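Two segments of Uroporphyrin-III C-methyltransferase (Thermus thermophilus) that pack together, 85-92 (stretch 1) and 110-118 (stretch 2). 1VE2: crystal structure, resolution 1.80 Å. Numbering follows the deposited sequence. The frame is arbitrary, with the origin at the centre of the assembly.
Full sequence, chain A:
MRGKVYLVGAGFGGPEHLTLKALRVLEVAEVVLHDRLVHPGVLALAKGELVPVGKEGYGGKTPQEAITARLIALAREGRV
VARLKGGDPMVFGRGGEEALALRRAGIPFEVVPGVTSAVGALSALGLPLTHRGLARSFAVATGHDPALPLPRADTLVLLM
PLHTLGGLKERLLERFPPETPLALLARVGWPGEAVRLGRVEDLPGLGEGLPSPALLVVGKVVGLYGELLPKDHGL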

# COMPACT_ATOMS: atom_id res chain seq x y z
N LYS A 85 1.51 -3.38 14.23
CA LYS A 85 0.80 -2.15 13.92
C LYS A 85 -0.23 -2.28 12.80
O LYS A 85 -0.04 -3.02 11.85
CB LYS A 85 1.84 -1.10 13.51
CG LYS A 85 3.24 -1.42 14.05
CD LYS A 85 4.31 -0.47 13.53
CE LYS A 85 4.11 0.95 14.05
NZ LYS A 85 5.22 1.83 13.62
N GLY A 86 -1.32 -1.53 12.92
CA GLY A 86 -2.34 -1.56 11.90
C GLY A 86 -1.76 -1.12 10.56
O GLY A 86 -0.85 -0.28 10.52
N GLY A 87 -2.27 -1.70 9.48
CA GLY A 87 -1.81 -1.37 8.14
C GLY A 87 -0.37 -1.79 7.91
O GLY A 87 0.01 -2.91 8.22
N ASP A 88 0.43 -0.89 7.34
CA ASP A 88 1.84 -1.14 7.10
C ASP A 88 2.58 -0.43 8.25
O ASP A 88 2.22 0.68 8.63
CB ASP A 88 2.25 -0.56 5.75
CG ASP A 88 3.70 -0.83 5.43
OD1 ASP A 88 4.57 -0.09 5.94
OD2 ASP A 88 3.96 -1.78 4.67
N PRO A 89 3.62 -1.07 8.80
CA PRO A 89 4.35 -0.47 9.91
C PRO A 89 5.11 0.83 9.66
O PRO A 89 5.48 1.52 10.61
CB PRO A 89 5.29 -1.59 10.35
CG PRO A 89 5.64 -2.24 9.06
CD PRO A 89 4.31 -2.28 8.31
N MET A 90 5.34 1.16 8.40
CA MET A 90 6.08 2.37 8.06
C MET A 90 5.21 3.54 7.59
O MET A 90 5.70 4.65 7.44
CB MET A 90 7.13 2.05 6.99
CG MET A 90 8.06 0.89 7.40
SD MET A 90 9.07 1.27 8.87
CE MET A 90 10.16 2.34 8.14
N VAL A 91 3.93 3.29 7.37
CA VAL A 91 3.05 4.37 6.90
C VAL A 91 2.44 5.10 8.09
O VAL A 91 1.51 4.61 8.74
CB VAL A 91 1.95 3.80 5.99
CG1 VAL A 91 1.09 4.93 5.44
CG2 VAL A 91 2.60 3.05 4.86
N PHE A 92 2.96 6.29 8.36
CA PHE A 92 2.54 7.09 9.50
C PHE A 92 2.77 6.20 10.74
O PHE A 92 3.50 5.21 10.65
CB PHE A 92 1.07 7.51 9.32
CG PHE A 92 0.84 8.45 8.15
CD1 PHE A 92 1.37 9.74 8.15
CD2 PHE A 92 0.14 8.02 7.03
CE1 PHE A 92 1.21 10.59 7.05
CE2 PHE A 92 -0.03 8.86 5.92
CZ PHE A 92 0.51 10.15 5.93
N GLU A 110 13.94 -6.14 11.50
CA GLU A 110 13.42 -6.34 10.15
C GLU A 110 12.03 -5.74 10.12
O GLU A 110 11.32 -5.74 11.13
CB GLU A 110 13.32 -7.82 9.79
CG GLU A 110 14.64 -8.54 9.68
CD GLU A 110 14.50 -9.94 9.11
OE1 GLU A 110 15.46 -10.72 9.23
OE2 GLU A 110 13.43 -10.25 8.53
N VAL A 111 11.64 -5.23 8.96
CA VAL A 111 10.32 -4.64 8.81
C VAL A 111 9.51 -5.56 7.89
O VAL A 111 9.99 -5.96 6.82
CB VAL A 111 10.40 -3.21 8.22
CG1 VAL A 111 9.00 -2.63 8.04
CG2 VAL A 111 11.25 -2.33 9.14
N VAL A 112 8.31 -5.90 8.34
CA VAL A 112 7.42 -6.80 7.62
C VAL A 112 6.22 -6.00 7.12
O VAL A 112 5.35 -5.62 7.90
CB VAL A 112 6.94 -7.92 8.55
CG1 VAL A 112 6.02 -8.88 7.80
CG2 VAL A 112 8.14 -8.66 9.11
N PRO A 113 6.18 -5.72 5.80
CA PRO A 113 5.12 -4.96 5.13
C PRO A 113 3.72 -5.52 5.37
O PRO A 113 3.55 -6.72 5.57
CB PRO A 113 5.50 -5.06 3.66
CG PRO A 113 6.97 -5.17 3.68
CD PRO A 113 7.23 -6.11 4.84
N GLY A 114 2.73 -4.63 5.34
CA GLY A 114 1.35 -5.05 5.50
C GLY A 114 0.48 -4.30 4.50
O GLY A 114 0.88 -3.27 3.98
N VAL A 115 -0.69 -4.84 4.20
CA VAL A 115 -1.62 -4.17 3.29
C VAL A 115 -2.06 -2.90 4.04
O VAL A 115 -2.57 -2.99 5.16
CB VAL A 115 -2.84 -5.08 2.99
CG1 VAL A 115 -3.91 -4.31 2.26
CG2 VAL A 115 -2.39 -6.29 2.14
N THR A 116 -1.85 -1.74 3.44
CA THR A 116 -2.17 -0.47 4.10
C THR A 116 -3.62 -0.19 4.45
O THR A 116 -4.54 -0.69 3.80
CB THR A 116 -1.65 0.73 3.28
OG1 THR A 116 -2.32 0.77 2.01
CG2 THR A 116 -0.15 0.61 3.08
N SER A 117 -3.77 0.62 5.49
CA SER A 117 -5.07 1.04 6.03
C SER A 117 -5.86 1.86 5.04
O SER A 117 -7.09 1.91 5.12
CB SER A 117 -4.86 1.88 7.30
OG SER A 117 -4.19 1.16 8.32
N ALA A 118 -5.16 2.52 4.12
CA ALA A 118 -5.81 3.34 3.11
C ALA A 118 -5.98 2.53 1.84
O ALA A 118 -7.00 1.85 1.66
CB ALA A 118 -4.98 4.59 2.84
O HOH W 1 2.67 -2.26 2.38
O HOH W 2 -1.06 1.77 6.59

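Neither stretch offers the other a long strand edge. Stretch 1 is irregular and closes with a type I turn from Asp-88 to Val-91, held by a weak bond from Val-91 N to Asp-88 O at 3.4 Å. Stretch 2 enters as a strand through Val-112, then runs as loop to Ala-118, the N-cap of a helix. The CA traces come nearest where Gly-87 CA lies 4.2 Å from Thr-116 CA and Asp-88 CA lies 4.3 Å from Gly-114 CA.

Such closeness depends on glycine from both stretches. Gly-87 has a phi of 66°, which by itself favours glycine, and an ideal CB there would point toward stretch 2 and sit 2.5 Å from Ser-117 OG, a clash. Its CA also makes a CA-H...O contact with Val-115 O at 3.5 Å, with 146° at the hydrogen. Gly-114 repeats the rule from the other side: an ideal CB would fall 2.5 Å from Gly-87 O. Gly-86 is different, since a CB would find room there.

No direct backbone-to-backbone hydrogen bond joins the two stretches; one side chain and two waters make the polar links. Gly-114 N donates to Asp-88 OD2 at 3.2 Å with a nearly straight angle of 163°. Water 1 donates to the same Asp-88 OD2 at 2.7 Å and to Gly-114 O at 2.6 Å. This suits the chemistry, because the carboxylate oxygen and the carbonyl are both acceptors and cannot bond to each other directly. Water 2 plays the converse part, accepting from Asp-88 N and from Ser-117 N, each 3.1 Å from its oxygen, and so joins two donors.

Asp-88 also organises its own turn. Its chi1 is t, and OD1 accepts from Met-90 N at 2.9 Å, so the carboxylate that reaches across with OD2 is braced locally through OD1. Lys-85, out of reach of stretch 2, adds a further tie within stretch 1, with NZ donating to Pro-89 O at 3.0 Å.

The apolar part centres on Val-111, whose CB points toward stretch 1. Its CG1 meets Pro-89 CG at 3.5 Å and Met-90 CG at 3.7 Å, so consecutive turn residues share one methyl. The Pro-89 ring also packs on backbone, its CD lying 3.5 Å from Val-112 O. Thr-116, chi1 p, brings CG2 to 3.8 Å from Asp-88 CB and 4.1 Å from Val-91 CG2. The rule is economical: glycines permit the approach, an aspartate and waters match the polar groups, and small apolar surfaces fill in beside them.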